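Long-range contact in SusD homolog (PDB 3SGH), which probably binds glycans at the cell surface as a SusD-like outer-membrane lipoprotein of a gut Bacteroides: residues D447-R458 against K482-M493. Numbering follows the deposited sequence.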
loop_
_atom_site.group_PDB
_atom_site.type_symbol
_atom_site.label_atom_id
_atom_site.label_comp_id
_atom_site.label_asym_id
_atom_site.label_seq_id
_atom_site.Cartn_x
_atom_site.Cartn_y
_atom_site.Cartn_z
ATOM N N ASP A 447 -12.854 -20.490 -1.654
ATOM C CA ASP A 447 -13.219 -19.432 -2.570
ATOM C C ASP A 447 -12.046 -18.722 -3.245
ATOM O O ASP A 447 -12.271 -17.850 -4.104
ATOM C CB ASP A 447 -14.077 -18.392 -1.872
ATOM C CG ASP A 447 -15.431 -18.919 -1.447
ATOM O OD1 ASP A 447 -15.869 -19.973 -1.939
ATOM O OD2 ASP A 447 -16.060 -18.272 -0.588
ATOM N N CYS A 448 -10.812 -19.075 -2.872
ATOM C CA CYS A 448 -9.613 -18.440 -3.465
ATOM C C CYS A 448 -8.724 -19.489 -4.094
ATOM O O CYS A 448 -8.582 -20.602 -3.556
ATOM C CB CYS A 448 -8.779 -17.744 -2.392
ATOM S SG CYS A 448 -9.659 -16.458 -1.445
ATOM N N ASN A 449 -8.179 -19.156 -5.245
ATOM C CA ASN A 449 -7.190 -20.013 -5.933
ATOM C C ASN A 449 -5.834 -19.329 -5.966
ATOM O O ASN A 449 -5.730 -18.114 -5.768
ATOM C CB ASN A 449 -7.658 -20.353 -7.354
ATOM C CG ASN A 449 -7.949 -19.089 -8.210
ATOM O OD1 ASN A 449 -7.059 -18.333 -8.545
ATOM N ND2 ASN A 449 -9.221 -18.870 -8.550
ATOM N N THR A 450 -4.768 -20.089 -6.192
ATOM C CA THR A 450 -3.444 -19.471 -6.232
ATOM C C THR A 450 -3.204 -18.597 -7.494
ATOM O O THR A 450 -2.333 -17.741 -7.485
ATOM C CB THR A 450 -2.356 -20.548 -6.124
ATOM O OG1 THR A 450 -2.569 -21.492 -7.179
ATOM C CG2 THR A 450 -2.430 -21.257 -4.750
ATOM N N GLY A 451 -3.977 -18.787 -8.553
ATOM C CA GLY A 451 -3.840 -17.928 -9.723
ATOM C C GLY A 451 -4.130 -16.460 -9.442
ATOM O O GLY A 451 -3.466 -15.585 -9.981
ATOM N N ARG A 452 -5.142 -16.202 -8.616
ATOM C CA ARG A 452 -5.606 -14.839 -8.372
ATOM C C ARG A 452 -5.436 -14.386 -6.928
ATOM O O ARG A 452 -5.502 -13.180 -6.657
ATOM C CB ARG A 452 -7.079 -14.723 -8.780
ATOM C CG ARG A 452 -7.270 -15.158 -10.267
ATOM C CD ARG A 452 -8.636 -14.954 -10.767
ATOM N NE ARG A 452 -9.014 -13.557 -10.901
ATOM C CZ ARG A 452 -9.988 -12.941 -10.210
ATOM N NH1 ARG A 452 -10.712 -13.568 -9.292
ATOM N NH2 ARG A 452 -10.267 -11.680 -10.471
ATOM N N GLY A 453 -5.263 -15.355 -6.034
ATOM C CA GLY A 453 -5.039 -15.082 -4.626
ATOM C C GLY A 453 -6.300 -14.615 -3.891
ATOM O O GLY A 453 -7.426 -14.700 -4.420
ATOM N N GLN A 454 -6.092 -14.103 -2.687
ATOM C CA GLN A 454 -7.159 -13.486 -1.898
ATOM C C GLN A 454 -7.523 -12.174 -2.554
ATOM O O GLN A 454 -6.663 -11.464 -3.003
ATOM C CB GLN A 454 -6.718 -13.267 -0.438
ATOM C CG GLN A 454 -7.823 -12.639 0.410
ATOM C CD GLN A 454 -7.725 -12.960 1.891
ATOM O OE1 GLN A 454 -6.992 -13.886 2.309
ATOM N NE2 GLN A 454 -8.502 -12.212 2.717
ATOM N N ARG A 455 -8.808 -11.860 -2.642
ATOM C CA ARG A 455 -9.278 -10.744 -3.450
ATOM C C ARG A 455 -9.719 -9.533 -2.584
ATOM O O ARG A 455 -9.756 -8.407 -3.076
ATOM C CB ARG A 455 -10.364 -11.212 -4.377
ATOM C CG ARG A 455 -9.971 -12.366 -5.261
ATOM C CD ARG A 455 -8.719 -12.125 -6.143
ATOM N NE ARG A 455 -8.916 -11.025 -7.095
ATOM C CZ ARG A 455 -8.001 -10.558 -7.953
ATOM N NH1 ARG A 455 -6.772 -11.047 -7.977
ATOM N NH2 ARG A 455 -8.304 -9.584 -8.809
ATOM N N ARG A 456 -10.032 -9.799 -1.316
ATOM C CA ARG A 456 -10.475 -8.792 -0.350
ATOM C C ARG A 456 -10.463 -9.352 1.074
ATOM O O ARG A 456 -10.416 -10.566 1.274
ATOM C CB ARG A 456 -11.904 -8.321 -0.657
ATOM C CG ARG A 456 -13.000 -9.322 -0.413
ATOM C CD ARG A 456 -14.349 -8.855 -0.873
ATOM N NE ARG A 456 -14.979 -8.014 0.153
ATOM C CZ ARG A 456 -15.710 -8.488 1.158
ATOM N NH1 ARG A 456 -15.873 -9.805 1.329
ATOM N NH2 ARG A 456 -16.256 -7.646 2.032
ATOM N N LEU A 457 -10.531 -8.457 2.054
ATOM C CA LEU A 457 -10.867 -8.849 3.416
ATOM C C LEU A 457 -12.396 -8.814 3.557
ATOM O O LEU A 457 -13.068 -8.120 2.809
ATOM C CB LEU A 457 -10.198 -7.903 4.421
ATOM C CG LEU A 457 -8.755 -8.252 4.804
ATOM C CD1 LEU A 457 -7.846 -8.474 3.604
ATOM C CD2 LEU A 457 -8.200 -7.158 5.733
ATOM N N ARG A 458 -12.921 -9.547 4.535
ATOM C CA ARG A 458 -14.335 -9.644 4.779
ATOM C C ARG A 458 -14.774 -8.592 5.792
ATOM O O ARG A 458 -13.939 -8.017 6.515
ATOM C CB ARG A 458 -14.682 -11.043 5.306
ATOM C CG ARG A 458 -14.517 -12.141 4.271
ATOM C CD ARG A 458 -14.825 -13.537 4.833
ATOM N NE ARG A 458 -13.744 -13.938 5.756
ATOM C CZ ARG A 458 -13.803 -13.880 7.082
ATOM N NH1 ARG A 458 -14.905 -13.464 7.701
ATOM N NH2 ARG A 458 -12.752 -14.222 7.815
ATOM N N LYS A 482 -21.548 -11.989 -2.081
ATOM C CA LYS A 482 -21.044 -12.891 -1.063
ATOM C C LYS A 482 -19.897 -12.248 -0.298
ATOM O O LYS A 482 -18.929 -11.786 -0.913
ATOM C CB LYS A 482 -20.531 -14.165 -1.728
ATOM C CG LYS A 482 -20.527 -15.339 -0.794
ATOM C CD LYS A 482 -19.785 -16.582 -1.325
ATOM C CE LYS A 482 -19.614 -17.595 -0.186
ATOM N NZ LYS A 482 -18.829 -18.745 -0.694
ATOM N N ASP A 483 -19.962 -12.266 1.028
ATOM C CA ASP A 483 -18.890 -11.702 1.861
ATOM C C ASP A 483 -17.791 -12.758 2.040
ATOM O O ASP A 483 -17.700 -13.427 3.066
ATOM C CB ASP A 483 -19.467 -11.246 3.217
ATOM C CG ASP A 483 -18.425 -10.579 4.135
ATOM O OD1 ASP A 483 -17.390 -10.077 3.623
ATOM O OD2 ASP A 483 -18.669 -10.561 5.391
ATOM N N SER A 484 -16.974 -12.895 1.007
ATOM C CA SER A 484 -15.929 -13.880 0.881
ATOM C C SER A 484 -14.560 -13.254 0.670
ATOM O O SER A 484 -14.457 -12.193 0.019
ATOM C CB SER A 484 -16.231 -14.732 -0.370
ATOM O OG SER A 484 -15.201 -15.635 -0.660
ATOM N N ASN A 485 -13.524 -13.960 1.123
ATOM C CA ASN A 485 -12.130 -13.602 0.794
ATOM C C ASN A 485 -11.869 -13.596 -0.719
ATOM O O ASN A 485 -10.947 -12.943 -1.200
ATOM C CB ASN A 485 -11.146 -14.615 1.403
ATOM C CG ASN A 485 -11.061 -14.553 2.915
ATOM O OD1 ASN A 485 -11.773 -13.762 3.582
ATOM N ND2 ASN A 485 -10.212 -15.411 3.480
ATOM N N GLY A 486 -12.644 -14.372 -1.467
ATOM C CA GLY A 486 -12.414 -14.531 -2.903
ATOM C C GLY A 486 -13.279 -13.653 -3.821
ATOM O O GLY A 486 -13.161 -13.731 -5.062
ATOM N N THR A 487 -14.141 -12.834 -3.218
ATOM C CA THR A 487 -14.978 -11.874 -3.906
ATOM C C THR A 487 -14.194 -10.639 -4.309
ATOM O O THR A 487 -13.492 -10.075 -3.512
ATOM C CB THR A 487 -16.199 -11.471 -3.053
ATOM O OG1 THR A 487 -17.069 -12.611 -2.943
ATOM C CG2 THR A 487 -17.027 -10.359 -3.677
ATOM N N ASP A 488 -14.345 -10.260 -5.580
ATOM C CA ASP A 488 -13.683 -9.101 -6.117
ATOM C C ASP A 488 -14.325 -7.786 -5.700
ATOM O O ASP A 488 -15.546 -7.642 -5.634
ATOM C CB ASP A 488 -13.566 -9.209 -7.633
ATOM C CG ASP A 488 -12.279 -9.935 -8.080
ATOM O OD1 ASP A 488 -11.159 -9.555 -7.637
ATOM O OD2 ASP A 488 -12.416 -10.901 -8.896
ATOM N N LEU A 489 -13.441 -6.827 -5.438
ATOM C CA LEU A 489 -13.825 -5.441 -5.265
ATOM C C LEU A 489 -14.233 -4.751 -6.583
ATOM O O LEU A 489 -13.910 -5.199 -7.679
ATOM C CB LEU A 489 -12.699 -4.699 -4.570
ATOM C CG LEU A 489 -12.375 -5.238 -3.177
ATOM C CD1 LEU A 489 -11.356 -4.361 -2.463
ATOM C CD2 LEU A 489 -13.650 -5.368 -2.296
ATOM N N TRP A 490 -14.879 -3.596 -6.439
ATOM C CA TRP A 490 -15.567 -2.929 -7.543
ATOM C C TRP A 490 -14.564 -2.519 -8.648
ATOM O O TRP A 490 -14.855 -2.599 -9.858
ATOM C CB TRP A 490 -16.276 -1.712 -6.956
ATOM C CG TRP A 490 -16.832 -0.734 -7.892
ATOM C CD1 TRP A 490 -17.943 -0.887 -8.699
ATOM C CD2 TRP A 490 -16.415 0.629 -8.043
ATOM N NE1 TRP A 490 -18.193 0.301 -9.365
ATOM C CE2 TRP A 490 -17.259 1.225 -8.989
ATOM C CE3 TRP A 490 -15.396 1.387 -7.490
ATOM C CZ2 TRP A 490 -17.102 2.564 -9.400
ATOM C CZ3 TRP A 490 -15.244 2.709 -7.903
ATOM C CH2 TRP A 490 -16.078 3.270 -8.844
ATOM N N TRP A 491 -13.389 -2.093 -8.209
ATOM C CA TRP A 491 -12.328 -1.610 -9.080
ATOM C C TRP A 491 -11.367 -2.706 -9.527
ATOM O O TRP A 491 -10.536 -2.450 -10.400
ATOM C CB TRP A 491 -11.515 -0.511 -8.391
ATOM C CG TRP A 491 -11.017 -0.904 -7.010
ATOM C CD1 TRP A 491 -11.618 -0.639 -5.831
ATOM C CD2 TRP A 491 -9.816 -1.654 -6.690
ATOM N NE1 TRP A 491 -10.873 -1.164 -4.778
ATOM C CE2 TRP A 491 -9.760 -1.772 -5.282
ATOM C CE3 TRP A 491 -8.772 -2.186 -7.448
ATOM C CZ2 TRP A 491 -8.739 -2.458 -4.629
ATOM C CZ3 TRP A 491 -7.733 -2.851 -6.798
ATOM C CH2 TRP A 491 -7.732 -2.998 -5.410
ATOM N N ALA A 492 -11.483 -3.913 -8.968
ATOM C CA ALA A 492 -10.519 -4.990 -9.279
ATOM C C ALA A 492 -10.885 -5.632 -10.595
ATOM O O ALA A 492 -12.055 -5.636 -10.982
ATOM C CB ALA A 492 -10.525 -6.063 -8.181
HETATM N N MSE A 493 -9.902 -6.217 -11.274
HETATM C CA MSE A 493 -10.160 -6.993 -12.480
HETATM C C MSE A 493 -10.904 -8.276 -12.087
HETATM O O MSE A 493 -10.564 -8.917 -11.115
HETATM C CB MSE A 493 -8.842 -7.362 -13.165
HETATM C CG MSE A 493 -9.070 -8.139 -14.421
HETATM SE SE MSE A 493 -7.427 -8.251 -15.465
HETATM C CE MSE A 493 -6.111 -8.634 -14.123
HETATM O O HOH W 1 -11.525 -15.776 -6.136
HETATM O O HOH W 2 -9.729 -12.694 5.365
HETATM O O HOH W 3 -10.692 -7.603 -5.604
HETATM O O HOH W 4 -10.700 -15.911 6.379
HETATM O O HOH W 5 -17.536 -12.444 7.050
#
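Arg455 and Arg452 divide the carboxylate of Asp488 between them, joining two irregular loops of the alpha-helical SusD-like fold, one preceding helix 461-466, the other following helix 468-477. Arg455 comes side-on: NE (2.7 Å) and NH2 both bond Asp488 OD1, its guanidinium plane nearly perpendicular (87°) to the carboxylate. Arg452 meets Asp488 OD2 end-on, NH2 at 2.8 Å, and the guanidinium groups overlap only at their margins, Arg452 NH2 lying over a face of the Arg455 group, the shared carboxylate probably easing the closeness of the two positive charges. Arg456 works at the other end. With CG between the backbone N and carbonyl carbon (chi1 70°), the chain runs past Thr487 O, and NH1 and NH2 take OD1 of Asp483, NH1 at 2.8 Å on the anti lone pair; NH1 also reaches Ser484 O from above the carbonyl plane. A leucine in place of Arg456 would probably leave Asp483 OD1 without its charged mate and Ser484 O without this donor. Tyr464 holds the other oxygen of Asp483, and Gln120 O receives Arg456 NH2. Between these ends, the Gln454 and Asn485 amides stack, 10° apart. Asp447 OD2 accepts Lys482 NZ on its syn side and Ser484 OG on its anti side, each at 2.8 Å.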